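Long-range contacts in guanine nucleotide exchange protein (Legionella pneumophila, PDB 1XSZ), which probably acts as a guanine nucleotide exchange factor for ADP-ribosylation factors, with a capping domain lying over the active site of its Sec7 domain: residues A[202-213]-A[292-300]; A[307-317]-A[335-346]. One frame throughout, in Å; residues are numbered along the deposited sequence. Where two conformers were deposited one is given.

Contact 1: residues A[202-213]-A[292-300]; sequences SPGYELTSTTLN and EQPRVIIQP
Y205 and I298 sit opposite each other on two antiparallel strands, 204-208 and 295-300, whose axes approach to 4.7 Å at 165°. They form a hydrogen-bonded pair: Y205 N lies 2.9 Å from I298 O, and I298 N returns the bond to Y205 O. L207 and V296 repeat this pattern two residues along, with E206 and I297 between them as a non-hydrogen-bonded pair. Further along, the T208 hydroxyl donates to the carbonyl of P294, OG1 to O 2.7 Å, just before strand 295-300 begins.

The side chain of R295 can be followed outward. Its CB passes 3.8 Å from OE1 of E206, and its CG packs 3.6 Å from OG1 of T208. A bend at chi3 (62°) then turns NE back to E206 OE1 at 3.0 Å, a salt bridge with OE1 lying in the guanidinium plane. The two planes stand 64° apart, and NE meets OE1 from above the carboxylate plane. E206 was modelled in two conformers, and this bridge belongs to the one described. Beyond CZ, NH2 bonds to G104 O and weakly to a water shared with S202 OG, while Y280 offers R295 a cation-pi contact. At the other end, Q299 NE2 donates to P203 O at 2.9 Å.

On the opposite face, L207 CD1 meets I298 CD1 at 4.0 Å. The pair are neighbouring inner strands of a six-stranded antiparallel sheet in the RalF capping domain. The chemistry thus divides the faces: a largely apolar one, with the Y205 OH bond to L335 O as its exception, receives helices 306-315 and 216-224, whereas R295 and Q299 carry polar bonds to G104 and E105 of the Sec7 region, joining the cap to it.

Contact 2: residues A[307-317]-A[335-346]; sequences IDLAAKAAADF and LIKAYDNQKKLI
A311 and Y339 bring their CA atoms within 4.7 Å where helix 307-315 crosses helix 335-346, the short axes passing 8.4 Å apart at -54°. Alanines on both sides permit this approach: A311 CB lies 3.7 Å from A338 CB. I307 extends its CG1 branch, anti to the backbone N (chi1 -174°), onto A338 CB at 3.8 Å and further toward L335. A315 is a knob into a hole, its methyl set among Y339, Q342, K343 and I346, with Q342 CB 3.6 Å away; the helix pair packs on one side of the sheet of the capping domain. The Y339 ring meets A314 C at its edge, takes K343 CG over one face, toward the rim, and makes an edge-to-face contact with F324. Bent at chi2 (-64°), K343 carries NZ to 2.9 Å from A315 O, with a second, weak bond to F317 O; its ammonium group probably offsets the partial negative charge of these carbonyls. The Q342 amide crosses the K312 chain obliquely, OE1 3.3 Å from CG, and its NE2 donates to a water that in turn donates to D308 OD1 and A338 O.

The centres of contact 1 and contact 2 lie about 15 Å apart, on the same side of the chain's centre, and contact 1 closes before contact 2 opens: strand 295-300 leads on to helix 306-315. The two also touch. Y205 OH reaches L335 O at 2.7 Å, a probable hydrogen bond, while L207 CD2 packs 3.6 Å from F317 CG and I298 CD1 packs 3.6 Å from A314 CA. Helix 306-315 therefore rests on the largely apolar face carrying Y205, L207 and I298. Contact 1 joins two strands within the sheet and contact 2 joins the two helices packed against it, both being parts of one capping domain.

Contact 1: residues A[202-213]-A[292-300]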
# COMPACT_ATOMS: atom_id res chain seq x y z
N SER A 202 4.98 -4.58 6.49
CA SER A 202 4.11 -3.41 6.37
C SER A 202 3.74 -2.87 7.75
O SER A 202 3.80 -3.58 8.76
CB SER A 202 2.83 -3.79 5.62
OG SER A 202 3.13 -4.19 4.29
N PRO A 203 3.35 -1.59 7.83
CA PRO A 203 2.98 -0.98 9.11
C PRO A 203 1.87 -1.75 9.82
O PRO A 203 0.97 -2.30 9.18
CB PRO A 203 2.53 0.43 8.71
CG PRO A 203 3.31 0.70 7.46
CD PRO A 203 3.26 -0.61 6.73
N GLY A 204 1.96 -1.78 11.15
CA GLY A 204 0.94 -2.44 11.95
C GLY A 204 1.24 -3.88 12.32
O GLY A 204 2.39 -4.28 12.44
N TYR A 205 0.18 -4.66 12.49
CA TYR A 205 0.29 -6.07 12.83
C TYR A 205 0.02 -6.91 11.60
O TYR A 205 -0.98 -6.70 10.91
CB TYR A 205 -0.78 -6.47 13.86
CG TYR A 205 -0.83 -5.64 15.12
CD1 TYR A 205 0.11 -5.82 16.14
CD2 TYR A 205 -1.82 -4.68 15.31
CE1 TYR A 205 0.05 -5.08 17.31
CE2 TYR A 205 -1.89 -3.93 16.47
CZ TYR A 205 -0.96 -4.13 17.47
OH TYR A 205 -1.04 -3.40 18.63
N GLU A 206 0.92 -7.84 11.29
CA GLU A 206 0.68 -8.72 10.16
C GLU A 206 0.66 -10.15 10.64
O GLU A 206 1.56 -10.59 11.35
CB GLU A 206 1.76 -8.60 9.08
CG GLU A 206 1.42 -9.49 7.88
CD GLU A 206 2.47 -9.50 6.78
OE1 GLU A 206 2.19 -10.10 5.72
OE2 GLU A 206 3.56 -8.92 6.98
N LEU A 207 -0.41 -10.86 10.27
CA LEU A 207 -0.54 -12.26 10.58
C LEU A 207 -0.42 -12.94 9.23
O LEU A 207 -1.09 -12.56 8.26
CB LEU A 207 -1.91 -12.57 11.20
CG LEU A 207 -2.18 -11.91 12.56
CD1 LEU A 207 -2.94 -10.61 12.34
CD2 LEU A 207 -2.99 -12.85 13.45
N THR A 208 0.45 -13.93 9.14
CA THR A 208 0.62 -14.66 7.89
C THR A 208 1.35 -15.95 8.18
O THR A 208 2.39 -15.95 8.84
CB THR A 208 1.40 -13.82 6.84
OG1 THR A 208 1.50 -14.57 5.63
CG2 THR A 208 2.80 -13.45 7.34
N SER A 209 0.79 -17.06 7.70
CA SER A 209 1.40 -18.36 7.93
C SER A 209 0.76 -19.40 7.04
O SER A 209 -0.25 -19.14 6.38
CB SER A 209 1.23 -18.79 9.39
OG SER A 209 -0.07 -19.30 9.60
N THR A 210 1.34 -20.60 7.06
CA THR A 210 0.86 -21.71 6.27
C THR A 210 -0.36 -22.37 6.91
O THR A 210 -0.96 -23.28 6.33
CB THR A 210 1.96 -22.78 6.10
OG1 THR A 210 2.46 -23.14 7.39
CG2 THR A 210 3.09 -22.24 5.25
N THR A 211 -0.72 -21.92 8.11
CA THR A 211 -1.87 -22.48 8.82
C THR A 211 -2.94 -21.44 9.17
O THR A 211 -3.97 -21.78 9.76
CB THR A 211 -1.43 -23.18 10.13
OG1 THR A 211 -0.64 -22.28 10.91
CG2 THR A 211 -0.62 -24.42 9.81
N LEU A 212 -2.72 -20.19 8.79
CA LEU A 212 -3.67 -19.12 9.08
C LEU A 212 -5.05 -19.38 8.47
O LEU A 212 -6.07 -18.98 9.03
CB LEU A 212 -3.13 -17.77 8.58
CG LEU A 212 -4.00 -16.53 8.81
CD1 LEU A 212 -4.27 -16.34 10.30
CD2 LEU A 212 -3.29 -15.30 8.24
N ASN A 213 -5.08 -20.04 7.32
CA ASN A 213 -6.36 -20.31 6.67
C ASN A 213 -7.25 -21.25 7.47
O ASN A 213 -8.45 -21.35 7.21
CB ASN A 213 -6.15 -20.87 5.25
CG ASN A 213 -5.28 -22.10 5.24
OD1 ASN A 213 -5.43 -22.99 6.07
ND2 ASN A 213 -4.36 -22.16 4.28
N GLU A 292 3.15 -17.63 -0.97
CA GLU A 292 2.04 -18.58 -0.97
C GLU A 292 1.17 -18.58 0.28
O GLU A 292 0.38 -19.49 0.48
CB GLU A 292 2.60 -19.99 -1.18
CG GLU A 292 3.48 -20.15 -2.41
CD GLU A 292 4.08 -21.54 -2.53
OE1 GLU A 292 4.79 -21.97 -1.60
OE2 GLU A 292 3.83 -22.20 -3.56
N GLN A 293 1.30 -17.55 1.11
CA GLN A 293 0.51 -17.51 2.34
C GLN A 293 -0.50 -16.39 2.41
O GLN A 293 -0.29 -15.31 1.87
CB GLN A 293 1.44 -17.36 3.55
CG GLN A 293 2.49 -18.43 3.69
CD GLN A 293 3.52 -18.12 4.76
OE1 GLN A 293 3.43 -17.11 5.48
NE2 GLN A 293 4.52 -18.98 4.87
N PRO A 294 -1.64 -16.64 3.07
CA PRO A 294 -2.65 -15.59 3.21
C PRO A 294 -2.06 -14.58 4.19
O PRO A 294 -1.14 -14.90 4.95
CB PRO A 294 -3.85 -16.33 3.79
CG PRO A 294 -3.22 -17.44 4.56
CD PRO A 294 -2.13 -17.91 3.64
N ARG A 295 -2.58 -13.36 4.18
CA ARG A 295 -2.08 -12.32 5.07
C ARG A 295 -3.22 -11.49 5.61
O ARG A 295 -4.22 -11.28 4.91
CB ARG A 295 -1.14 -11.37 4.33
CG ARG A 295 0.01 -12.01 3.59
CD ARG A 295 0.48 -11.09 2.47
NE ARG A 295 0.96 -9.80 2.97
CZ ARG A 295 1.00 -8.69 2.24
NH1 ARG A 295 0.58 -8.70 0.99
NH2 ARG A 295 1.49 -7.57 2.76
N VAL A 296 -3.08 -11.03 6.84
CA VAL A 296 -4.04 -10.13 7.44
C VAL A 296 -3.19 -9.00 8.01
O VAL A 296 -2.24 -9.25 8.76
CB VAL A 296 -4.85 -10.80 8.58
CG1 VAL A 296 -5.74 -9.76 9.25
CG2 VAL A 296 -5.69 -11.94 8.01
N ILE A 297 -3.49 -7.77 7.62
CA ILE A 297 -2.75 -6.60 8.09
C ILE A 297 -3.72 -5.72 8.86
O ILE A 297 -4.73 -5.27 8.31
CB ILE A 297 -2.13 -5.81 6.91
CG1 ILE A 297 -1.16 -6.71 6.13
CG2 ILE A 297 -1.41 -4.58 7.44
CD1 ILE A 297 -0.57 -6.06 4.89
N ILE A 298 -3.41 -5.47 10.13
CA ILE A 298 -4.26 -4.67 11.01
C ILE A 298 -3.53 -3.41 11.42
O ILE A 298 -2.42 -3.48 11.96
CB ILE A 298 -4.64 -5.48 12.27
CG1 ILE A 298 -5.33 -6.78 11.84
CG2 ILE A 298 -5.54 -4.66 13.17
CD1 ILE A 298 -5.66 -7.72 13.00
N GLN A 299 -4.14 -2.26 11.17
CA GLN A 299 -3.51 -0.98 11.49
C GLN A 299 -4.42 -0.05 12.27
O GLN A 299 -5.58 0.14 11.91
CB GLN A 299 -3.09 -0.28 10.19
CG GLN A 299 -2.14 -1.10 9.34
CD GLN A 299 -1.92 -0.52 7.96
OE1 GLN A 299 -2.74 0.25 7.45
NE2 GLN A 299 -0.82 -0.90 7.33
N PRO A 300 -3.90 0.54 13.35
CA PRO A 300 -4.72 1.46 14.14
C PRO A 300 -4.76 2.83 13.45
O PRO A 300 -3.79 3.22 12.79
CB PRO A 300 -3.99 1.51 15.47
CG PRO A 300 -2.55 1.36 15.07
CD PRO A 300 -2.61 0.28 14.00
O HOH W 1 3.88 -7.02 4.34

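Contact 2: residues A[307-317]-A[335-346]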
# COMPACT_ATOMS: atom_id res chain seq x y z
N ILE A 307 -5.23 2.34 18.92
CA ILE A 307 -4.23 1.31 19.17
C ILE A 307 -4.84 0.12 19.91
O ILE A 307 -4.55 -1.03 19.58
CB ILE A 307 -3.03 1.88 19.96
CG1 ILE A 307 -1.93 0.82 20.07
CG2 ILE A 307 -3.48 2.34 21.34
CD1 ILE A 307 -0.61 1.35 20.58
N ASP A 308 -5.70 0.38 20.89
CA ASP A 308 -6.32 -0.70 21.63
C ASP A 308 -7.30 -1.49 20.77
O ASP A 308 -7.41 -2.71 20.90
CB ASP A 308 -7.03 -0.16 22.87
CG ASP A 308 -6.07 0.49 23.85
OD1 ASP A 308 -5.05 -0.14 24.17
OD2 ASP A 308 -6.35 1.63 24.29
N LEU A 309 -8.01 -0.80 19.87
CA LEU A 309 -8.96 -1.48 18.99
C LEU A 309 -8.21 -2.42 18.05
O LEU A 309 -8.60 -3.57 17.86
CB LEU A 309 -9.76 -0.45 18.19
CG LEU A 309 -10.74 -1.01 17.15
CD1 LEU A 309 -11.75 -1.94 17.83
CD2 LEU A 309 -11.46 0.13 16.46
N ALA A 310 -7.14 -1.92 17.45
CA ALA A 310 -6.35 -2.74 16.53
C ALA A 310 -5.71 -3.92 17.28
O ALA A 310 -5.70 -5.05 16.78
CB ALA A 310 -5.27 -1.88 15.88
N ALA A 311 -5.19 -3.66 18.48
CA ALA A 311 -4.55 -4.69 19.28
C ALA A 311 -5.53 -5.79 19.66
O ALA A 311 -5.19 -6.97 19.67
CB ALA A 311 -3.93 -4.08 20.53
N LYS A 312 -6.76 -5.40 19.97
CA LYS A 312 -7.79 -6.38 20.34
C LYS A 312 -8.11 -7.28 19.16
O LYS A 312 -8.24 -8.50 19.31
CB LYS A 312 -9.06 -5.67 20.81
CG LYS A 312 -8.93 -5.00 22.16
CD LYS A 312 -10.23 -4.31 22.56
CE LYS A 312 -10.06 -3.56 23.87
NZ LYS A 312 -11.31 -2.85 24.26
N ALA A 313 -8.25 -6.69 17.98
CA ALA A 313 -8.55 -7.49 16.80
C ALA A 313 -7.41 -8.49 16.55
O ALA A 313 -7.65 -9.68 16.33
CB ALA A 313 -8.75 -6.59 15.59
N ALA A 314 -6.17 -8.01 16.60
CA ALA A 314 -5.02 -8.88 16.37
C ALA A 314 -4.91 -9.99 17.42
O ALA A 314 -4.61 -11.13 17.10
CB ALA A 314 -3.74 -8.04 16.34
N ALA A 315 -5.18 -9.63 18.67
CA ALA A 315 -5.09 -10.59 19.76
C ALA A 315 -6.20 -11.64 19.74
O ALA A 315 -6.05 -12.70 20.34
CB ALA A 315 -5.11 -9.86 21.10
N ASP A 316 -7.30 -11.35 19.05
CA ASP A 316 -8.41 -12.29 18.98
C ASP A 316 -8.13 -13.52 18.12
O ASP A 316 -8.85 -14.51 18.18
CB ASP A 316 -9.68 -11.59 18.49
CG ASP A 316 -10.42 -10.87 19.61
OD1 ASP A 316 -10.07 -11.09 20.79
OD2 ASP A 316 -11.35 -10.09 19.31
N PHE A 317 -7.08 -13.46 17.30
CA PHE A 317 -6.70 -14.60 16.48
C PHE A 317 -5.93 -15.59 17.35
O PHE A 317 -5.19 -15.19 18.24
CB PHE A 317 -5.75 -14.20 15.34
CG PHE A 317 -6.41 -13.50 14.19
CD1 PHE A 317 -6.68 -12.14 14.23
CD2 PHE A 317 -6.72 -14.21 13.03
CE1 PHE A 317 -7.24 -11.49 13.14
CE2 PHE A 317 -7.28 -13.56 11.94
CZ PHE A 317 -7.54 -12.20 12.00
N LEU A 335 2.69 -0.64 19.86
CA LEU A 335 1.85 -1.66 19.23
C LEU A 335 2.07 -3.01 19.91
O LEU A 335 1.12 -3.76 20.16
CB LEU A 335 2.18 -1.79 17.74
CG LEU A 335 1.88 -0.57 16.87
CD1 LEU A 335 2.47 -0.77 15.47
CD2 LEU A 335 0.39 -0.37 16.80
N ILE A 336 3.32 -3.32 20.21
CA ILE A 336 3.67 -4.58 20.85
C ILE A 336 3.11 -4.63 22.27
O ILE A 336 2.51 -5.63 22.67
CB ILE A 336 5.20 -4.77 20.86
CG1 ILE A 336 5.67 -5.11 19.45
CG2 ILE A 336 5.60 -5.88 21.83
CD1 ILE A 336 7.17 -4.94 19.23
N LYS A 337 3.28 -3.55 23.03
CA LYS A 337 2.76 -3.54 24.40
C LYS A 337 1.24 -3.66 24.43
O LYS A 337 0.69 -4.39 25.25
CB LYS A 337 3.21 -2.27 25.13
CG LYS A 337 4.68 -2.30 25.52
CD LYS A 337 5.09 -1.09 26.34
CE LYS A 337 5.11 0.17 25.51
NZ LYS A 337 5.65 1.32 26.29
N ALA A 338 0.56 -2.96 23.53
CA ALA A 338 -0.90 -3.03 23.49
C ALA A 338 -1.36 -4.45 23.17
O ALA A 338 -2.29 -4.97 23.79
CB ALA A 338 -1.45 -2.04 22.46
N TYR A 339 -0.70 -5.07 22.21
CA TYR A 339 -1.03 -6.44 21.81
C TYR A 339 -0.76 -7.40 22.96
O TYR A 339 -1.60 -8.25 23.28
CB TYR A 339 -0.20 -6.83 20.59
CG TYR A 339 -0.31 -8.27 20.17
CD1 TYR A 339 -1.40 -8.72 19.42
CD2 TYR A 339 0.69 -9.19 20.50
CE1 TYR A 339 -1.48 -10.05 18.99
CE2 TYR A 339 0.62 -10.51 20.09
CZ TYR A 339 -0.47 -10.94 19.33
OH TYR A 339 -0.51 -12.24 18.90
N ASP A 340 0.40 -7.29 23.59
CA ASP A 340 0.73 -8.18 24.70
C ASP A 340 -0.26 -8.01 25.86
O ASP A 340 -0.61 -8.99 26.53
CB ASP A 340 2.16 -7.94 25.20
CG ASP A 340 3.21 -8.51 24.27
OD1 ASP A 340 2.88 -9.24 23.32
OD2 ASP A 340 4.41 -8.22 24.52
N ASN A 341 -0.69 -6.78 26.10
CA ASN A 341 -1.65 -6.52 27.17
C ASN A 341 -2.97 -7.20 26.86
O ASN A 341 -3.61 -7.77 27.75
CB ASN A 341 -1.84 -5.02 27.38
CG ASN A 341 -0.63 -4.36 28.00
OD1 ASN A 341 0.18 -5.03 28.64
ND2 ASN A 341 -0.51 -3.05 27.84
N GLN A 342 -3.40 -7.14 25.60
CA GLN A 342 -4.65 -7.79 25.23
C GLN A 342 -4.51 -9.31 25.38
O GLN A 342 -5.45 -9.98 25.82
CB GLN A 342 -5.06 -7.43 23.80
CG GLN A 342 -5.49 -5.97 23.62
CD GLN A 342 -6.58 -5.55 24.58
OE1 GLN A 342 -7.51 -6.32 24.85
NE2 GLN A 342 -6.49 -4.33 25.09
N LYS A 343 -3.36 -9.87 25.02
CA LYS A 343 -3.15 -11.31 25.16
C LYS A 343 -3.18 -11.69 26.64
O LYS A 343 -3.70 -12.76 27.01
CB LYS A 343 -1.82 -11.74 24.55
CG LYS A 343 -1.83 -11.85 23.03
CD LYS A 343 -2.78 -12.94 22.55
CE LYS A 343 -2.59 -13.22 21.06
NZ LYS A 343 -3.58 -14.22 20.55
N LYS A 344 -2.63 -10.84 27.49
CA LYS A 344 -2.62 -11.10 28.92
C LYS A 344 -4.05 -11.11 29.45
O LYS A 344 -4.40 -11.94 30.29
CB LYS A 344 -1.79 -10.05 29.66
CG LYS A 344 -0.29 -10.20 29.49
CD LYS A 344 0.47 -9.18 30.33
CE LYS A 344 1.97 -9.38 30.22
NZ LYS A 344 2.71 -8.41 31.08
N LEU A 345 -4.86 -10.18 28.96
CA LEU A 345 -6.26 -10.09 29.39
C LEU A 345 -6.97 -11.40 29.04
O LEU A 345 -7.68 -11.96 29.87
CB LEU A 345 -6.96 -8.93 28.68
CG LEU A 345 -8.47 -8.80 28.94
CD1 LEU A 345 -8.71 -8.60 30.42
CD2 LEU A 345 -9.04 -7.64 28.14
N ILE A 346 -6.77 -11.87 27.82
CA ILE A 346 -7.40 -13.11 27.38
C ILE A 346 -6.94 -14.26 28.27
O ILE A 346 -7.74 -15.12 28.67
CB ILE A 346 -7.07 -13.40 25.90
CG1 ILE A 346 -7.76 -12.36 25.02
CG2 ILE A 346 -7.51 -14.80 25.51
CD1 ILE A 346 -7.32 -12.39 23.56
O HOH W 2 -4.23 -2.86 24.82
O HOH W 3 -2.66 -13.02 17.68